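Local coordinates for glutathione S-transferase (Sphingobium chungbukense, PDB 6M1T), which binds glutathione and, as a beta-class glutathione transferase, probably conjugates it to electrophilic compounds in detoxification, at residues 73-78 against 89-94; 143-148 against 153-158. All coordinates share one frame; numbering follows the deposited sequence.

The two contacts pair different elements of the fold and differ in chemistry. Contact 1 is a partly buried salt bridge, with only two side chains meeting, that reaches from the last turn of helix 66-75 to the first turns of helix 89-108 and so bridges the thioredoxin-like and helical domains by charge at the dimer interface. Contact 2 lies deeper, within the helical domain, and ties the loop 143-148 to the first turns of helix 153-162 by a carboxylate-to-backbone bond, a water and apolar packing. The two are neighbours: Leu94 of contact 1 lies against Val153, Ala154 and Ala147 of contact 2, and Ala74 against Val153, so apolar packing joins them.

Contact 1 of 2, residues 73-78 against 89-94; sequences IADQKP and LERYRL
Asp75 and Arg91 meet across widely spaced backbones: their CA atoms, the nearest pair between 73-78 and 89-94, are 11.3 Å apart, and side chains alone span the gap. Asp75 lies in the last turn of helix 66-75 and Arg91 in the first turns of helix 89-108. With CG anti to the backbone N, the arginine chain bends at chi2 (130°) and brings its guanidinium to the carboxylate, which comes from the opposite direction. The meeting is end-on and two-pronged. Arg91 NH2 gives a hydrogen bond of 2.7 Å to Asp75 OD2, nearly in the guanidinium plane, while Arg91 NH1 gives a longer one of 3.1 Å to Asp75 OD1, tilted a little further from it. Each oxygen accepts its N-H on the syn lone pair, and the two flat groups are only 26° from coplanar, the end-on bidentate arrangement, one nitrogen to each oxygen.

Neither partner is committed to the other alone. OD2 also accepts a hydrogen bond from Tyr92 OH of the second subunit, its strongest polar partner, and Arg91 NE forms a salt bridge with Asp86 of that subunit, while NH1 reaches Pro84 O in its own chain. These several bonds would restrict rotation of the guanidinium. The bridge thus joins the thioredoxin-like domain to the helical domain at the dimer interface, with Leu71 of helix 66-75 against Arg91 and helix 153-162 packed nearby against Ala74 and Leu94.

Contact 2 of 2, residues 143-148 against 153-158; sequences KEHYAG and VADIYL
Tyr146 and Asp155 bring the irregular segment 143-148 close to the start of helix 153-162, their CA atoms 5.7 Å apart, with Ala147 and Ala154 the next pair. Asp155 is the third residue of the helix; its OD2 accepts a hydrogen bond from Ser152 N, just ahead of the helix, while Ser152 OG is bonded to Ala154 N in return, a pair consistent with the capping box at the start of this helix in glutathione transferases. OD1 faces the loop: Tyr146 N donates to it over 2.8 Å, almost straight at 171° and into the syn lone pair. Tyr181 OH, on helix 176-186, is a second hydrogen-bond partner of OD1 and the strongest polar partner of Asp155, so one buried carboxylate ties together loop, helix start and a neighbouring helix. With an alanine here, the N-H groups of Tyr146 and Ser152 and the hydroxyl of Tyr181 would probably lose their shared partner, and the loop would be less firmly tied to the helix.

Alongside this polar grip the packing is apolar. Tyr146 has CG anti to its N (chi1 -174°), which swings the ring over to helix 153-162. Leu158 sets its CD2 over one face of that ring in a CH-pi contact, 3.9 Å from the centroid and 16° off the normal. Ala154 CB comes within 4.1 Å of Tyr146 CD2 and 4.0 Å of Ala147 CB, a close fit that its small side chain permits. Phe100 of helix 89-108 and Leu136 of helix 119-139 also touch Tyr146, while Tyr157 touches glutathione. A water completes the polar side, accepting a hydrogen bond from Ala147 N at 2.8 Å and hydrogen-bonded to Asp155 OD2 at 2.7 Å.

Contact 1 of 2, residues 73-78 against 89-94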
loop_
_atom_site.group_PDB
_atom_site.type_symbol
_atom_site.label_atom_id
_atom_site.label_comp_id
_atom_site.label_asym_id
_atom_site.label_seq_id
_atom_site.Cartn_x
_atom_site.Cartn_y
_atom_site.Cartn_z
ATOM N N ILE A 73 8.954 -9.960 -8.737
ATOM C CA ILE A 73 10.306 -9.900 -9.360
ATOM C C ILE A 73 11.326 -10.553 -8.405
ATOM O O ILE A 73 12.107 -11.373 -8.896
ATOM C CB ILE A 73 10.716 -8.453 -9.690
ATOM C CG1 ILE A 73 9.861 -7.923 -10.851
ATOM C CG2 ILE A 73 12.215 -8.359 -9.955
ATOM C CD1 ILE A 73 9.790 -6.418 -10.916
ATOM N N ALA A 74 11.320 -10.190 -7.119
ATOM C CA ALA A 74 12.251 -10.754 -6.091
ATOM C C ALA A 74 12.132 -12.277 -6.051
ATOM O O ALA A 74 13.189 -12.978 -6.102
ATOM C CB ALA A 74 11.994 -10.167 -4.727
ATOM N N ASP A 75 10.909 -12.782 -6.068
ATOM C CA ASP A 75 10.601 -14.218 -5.843
ATOM C C ASP A 75 11.072 -15.062 -7.040
ATOM O O ASP A 75 11.313 -16.242 -6.853
ATOM C CB ASP A 75 9.116 -14.429 -5.525
ATOM C CG ASP A 75 8.718 -13.968 -4.128
ATOM O OD1 ASP A 75 9.644 -13.620 -3.360
ATOM O OD2 ASP A 75 7.464 -13.955 -3.811
ATOM N N GLN A 76 11.257 -14.489 -8.232
ATOM C CA GLN A 76 11.692 -15.290 -9.410
ATOM C C GLN A 76 13.180 -15.629 -9.298
ATOM O O GLN A 76 13.600 -16.507 -10.018
ATOM C CB GLN A 76 11.379 -14.585 -10.733
ATOM C CG GLN A 76 9.929 -14.160 -10.898
ATOM C CD GLN A 76 8.906 -15.238 -10.620
ATOM O OE1 GLN A 76 8.890 -16.292 -11.258
ATOM N NE2 GLN A 76 8.004 -14.970 -9.681
ATOM N N LYS A 77 13.963 -14.956 -8.469
ATOM C CA LYS A 77 15.397 -15.274 -8.295
ATOM C C LYS A 77 15.683 -15.274 -6.809
ATOM O O LYS A 77 16.195 -14.297 -6.267
ATOM C CB LYS A 77 16.322 -14.297 -9.029
ATOM C CG LYS A 77 17.609 -14.938 -9.556
ATOM C CD LYS A 77 17.584 -15.250 -11.045
ATOM N N PRO A 78 15.304 -16.352 -6.109
ATOM C CA PRO A 78 15.522 -16.446 -4.668
ATOM C C PRO A 78 16.988 -16.217 -4.267
ATOM O O PRO A 78 17.271 -15.638 -3.237
ATOM C CB PRO A 78 15.101 -17.885 -4.328
ATOM C CG PRO A 78 14.219 -18.330 -5.457
ATOM C CD PRO A 78 14.634 -17.535 -6.670
ATOM N N LEU A 89 8.995 -13.890 9.687
ATOM C CA LEU A 89 8.497 -12.578 10.149
ATOM C C LEU A 89 9.033 -11.507 9.199
ATOM O O LEU A 89 8.334 -10.509 8.969
ATOM C CB LEU A 89 8.960 -12.261 11.568
ATOM C CG LEU A 89 8.370 -10.941 12.056
ATOM C CD1 LEU A 89 6.835 -10.962 11.880
ATOM C CD2 LEU A 89 8.778 -10.645 13.476
ATOM N N GLU A 90 10.261 -11.679 8.716
ATOM C CA GLU A 90 10.944 -10.634 7.902
ATOM C C GLU A 90 10.129 -10.416 6.615
ATOM O O GLU A 90 10.111 -9.279 6.133
ATOM C CB GLU A 90 12.397 -11.001 7.588
ATOM C CG GLU A 90 13.318 -10.970 8.792
ATOM C CD GLU A 90 13.170 -12.123 9.786
ATOM O OE1 GLU A 90 12.677 -13.216 9.405
ATOM O OE2 GLU A 90 13.521 -11.905 10.970
ATOM N N ARG A 91 9.448 -11.438 6.108
ATOM C CA ARG A 91 8.638 -11.326 4.871
ATOM C C ARG A 91 7.440 -10.393 5.140
ATOM O O ARG A 91 7.081 -9.609 4.237
ATOM C CB ARG A 91 8.135 -12.695 4.436
ATOM C CG ARG A 91 7.351 -12.669 3.140
ATOM C CD ARG A 91 7.843 -13.697 2.171
ATOM N NE ARG A 91 7.028 -13.804 0.977
ATOM C CZ ARG A 91 7.460 -13.590 -0.268
ATOM N NH1 ARG A 91 8.711 -13.212 -0.482
ATOM N NH2 ARG A 91 6.627 -13.759 -1.283
ATOM N N TYR A 92 6.839 -10.461 6.322
ATOM C CA TYR A 92 5.685 -9.567 6.653
ATOM C C TYR A 92 6.225 -8.169 6.906
ATOM O O TYR A 92 5.529 -7.210 6.526
ATOM C CB TYR A 92 4.846 -10.102 7.807
ATOM C CG TYR A 92 4.299 -11.449 7.475
ATOM C CD1 TYR A 92 3.129 -11.571 6.757
ATOM C CD2 TYR A 92 4.995 -12.593 7.825
ATOM C CE1 TYR A 92 2.626 -12.806 6.408
ATOM C CE2 TYR A 92 4.511 -13.837 7.484
ATOM C CZ TYR A 92 3.329 -13.944 6.795
ATOM O OH TYR A 92 2.889 -15.159 6.457
ATOM N N ARG A 93 7.415 -8.034 7.504
ATOM C CA ARG A 93 8.012 -6.703 7.776
ATOM C C ARG A 93 8.343 -6.039 6.433
ATOM O O ARG A 93 8.177 -4.819 6.347
ATOM C CB ARG A 93 9.251 -6.770 8.672
ATOM C CG ARG A 93 8.940 -7.430 10.009
ATOM C CD ARG A 93 9.882 -7.089 11.156
ATOM N NE ARG A 93 9.614 -5.899 11.959
ATOM C CZ ARG A 93 8.415 -5.410 12.322
ATOM N NH1 ARG A 93 8.353 -4.310 13.052
ATOM N NH2 ARG A 93 7.278 -5.971 11.956
ATOM N N LEU A 94 8.753 -6.826 5.429
ATOM C CA LEU A 94 9.002 -6.316 4.044
ATOM C C LEU A 94 7.685 -5.800 3.445
ATOM O O LEU A 94 7.654 -4.680 2.933
ATOM C CB LEU A 94 9.549 -7.413 3.130
ATOM C CG LEU A 94 9.695 -6.946 1.675
ATOM C CD1 LEU A 94 10.591 -5.748 1.645
ATOM C CD2 LEU A 94 10.212 -8.013 0.731
#

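Contact 2 of 2, residues 143-148 against 153-158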
loop_
_atom_site.group_PDB
_atom_site.type_symbol
_atom_site.label_atom_id
_atom_site.label_comp_id
_atom_site.label_asym_id
_atom_site.label_seq_id
_atom_site.Cartn_x
_atom_site.Cartn_y
_atom_site.Cartn_z
ATOM N N LYS A 143 20.669 1.395 11.130
ATOM C CA LYS A 143 20.629 0.159 10.292
ATOM C C LYS A 143 21.071 0.519 8.872
ATOM O O LYS A 143 20.857 1.677 8.470
ATOM C CB LYS A 143 19.220 -0.450 10.314
ATOM C CG LYS A 143 19.145 -1.953 10.076
ATOM N N GLU A 144 21.673 -0.426 8.145
ATOM C CA GLU A 144 22.167 -0.170 6.763
ATOM C C GLU A 144 20.975 -0.263 5.794
ATOM O O GLU A 144 20.863 0.608 4.920
ATOM C CB GLU A 144 23.296 -1.135 6.384
ATOM C CG GLU A 144 24.357 -0.472 5.513
ATOM C CD GLU A 144 25.470 -1.377 5.017
ATOM O OE1 GLU A 144 26.642 -0.929 5.022
ATOM O OE2 GLU A 144 25.164 -2.524 4.613
ATOM N N HIS A 145 20.127 -1.279 5.986
ATOM C CA HIS A 145 19.003 -1.667 5.095
ATOM C C HIS A 145 17.657 -1.298 5.736
ATOM O O HIS A 145 17.495 -1.424 6.976
ATOM C CB HIS A 145 19.084 -3.168 4.802
ATOM C CG HIS A 145 20.456 -3.641 4.457
ATOM N ND1 HIS A 145 21.006 -3.466 3.200
ATOM C CD2 HIS A 145 21.384 -4.293 5.190
ATOM C CE1 HIS A 145 22.213 -3.994 3.175
ATOM N NE2 HIS A 145 22.468 -4.505 4.382
ATOM N N TYR A 146 16.689 -0.919 4.902
ATOM C CA TYR A 146 15.360 -0.434 5.339
ATOM C C TYR A 146 14.531 -1.595 5.918
ATOM O O TYR A 146 13.785 -1.340 6.862
ATOM C CB TYR A 146 14.696 0.294 4.162
ATOM C CG TYR A 146 13.396 0.969 4.501
ATOM C CD1 TYR A 146 13.290 1.833 5.587
ATOM C CD2 TYR A 146 12.286 0.777 3.703
ATOM C CE1 TYR A 146 12.078 2.413 5.931
ATOM C CE2 TYR A 146 11.083 1.389 4.002
ATOM C CZ TYR A 146 10.972 2.203 5.115
ATOM O OH TYR A 146 9.771 2.797 5.371
ATOM N N ALA A 147 14.638 -2.817 5.378
ATOM C CA ALA A 147 13.896 -4.030 5.825
ATOM C C ALA A 147 14.847 -5.226 6.041
ATOM O O ALA A 147 15.537 -5.671 5.069
ATOM C CB ALA A 147 12.810 -4.379 4.824
ATOM N N GLY A 148 14.875 -5.758 7.269
ATOM C CA GLY A 148 15.635 -6.972 7.615
ATOM C C GLY A 148 17.134 -6.789 7.430
ATOM O O GLY A 148 17.650 -5.658 7.621
ATOM N N VAL A 153 13.956 -5.222 -2.186
ATOM C CA VAL A 153 13.061 -4.370 -3.022
ATOM C C VAL A 153 12.562 -3.169 -2.207
ATOM O O VAL A 153 12.248 -2.139 -2.812
ATOM C CB VAL A 153 11.916 -5.180 -3.636
ATOM C CG1 VAL A 153 12.466 -6.048 -4.750
ATOM C CG2 VAL A 153 11.150 -6.015 -2.600
ATOM N N ALA A 154 12.544 -3.238 -0.876
ATOM C CA ALA A 154 12.089 -2.097 -0.052
ATOM C C ALA A 154 13.136 -1.000 -0.136
ATOM O O ALA A 154 12.748 0.168 -0.197
ATOM C CB ALA A 154 11.811 -2.517 1.376
ATOM N N ASP A 155 14.432 -1.340 -0.126
ATOM C CA ASP A 155 15.503 -0.318 -0.309
ATOM C C ASP A 155 15.365 0.266 -1.735
ATOM O O ASP A 155 15.549 1.456 -1.942
ATOM C CB ASP A 155 16.910 -0.920 -0.150
ATOM C CG ASP A 155 17.185 -1.515 1.232
ATOM O OD1 ASP A 155 17.162 -0.762 2.192
ATOM O OD2 ASP A 155 17.354 -2.720 1.327
ATOM N N ILE A 156 15.140 -0.583 -2.723
ATOM C CA ILE A 156 15.026 -0.092 -4.125
ATOM C C ILE A 156 13.881 0.933 -4.192
ATOM O O ILE A 156 14.031 1.994 -4.751
ATOM C CB ILE A 156 14.817 -1.245 -5.107
ATOM C CG1 ILE A 156 16.035 -2.189 -5.179
ATOM C CG2 ILE A 156 14.495 -0.605 -6.465
ATOM C CD1 ILE A 156 15.771 -3.445 -6.018
ATOM N N TYR A 157 12.744 0.594 -3.629
ATOM C CA TYR A 157 11.524 1.442 -3.686
ATOM C C TYR A 157 11.750 2.768 -2.946
ATOM O O TYR A 157 11.494 3.843 -3.512
ATOM C CB TYR A 157 10.410 0.623 -3.079
ATOM C CG TYR A 157 9.003 1.074 -3.353
ATOM C CD1 TYR A 157 8.652 1.860 -4.441
ATOM C CD2 TYR A 157 7.999 0.568 -2.549
ATOM C CE1 TYR A 157 7.320 2.209 -4.665
ATOM C CE2 TYR A 157 6.671 0.872 -2.777
ATOM C CZ TYR A 157 6.328 1.681 -3.841
ATOM O OH TYR A 157 5.001 2.001 -3.998
ATOM N N LEU A 158 12.338 2.708 -1.734
ATOM C CA LEU A 158 12.629 3.923 -0.941
ATOM C C LEU A 158 13.612 4.777 -1.726
ATOM O O LEU A 158 13.363 5.985 -1.845
ATOM C CB LEU A 158 13.189 3.575 0.440
ATOM C CG LEU A 158 13.617 4.759 1.307
ATOM C CD1 LEU A 158 12.472 5.770 1.489
ATOM C CD2 LEU A 158 14.140 4.250 2.654
HETATM O O HOH W 1 15.837 -4.023 3.176
#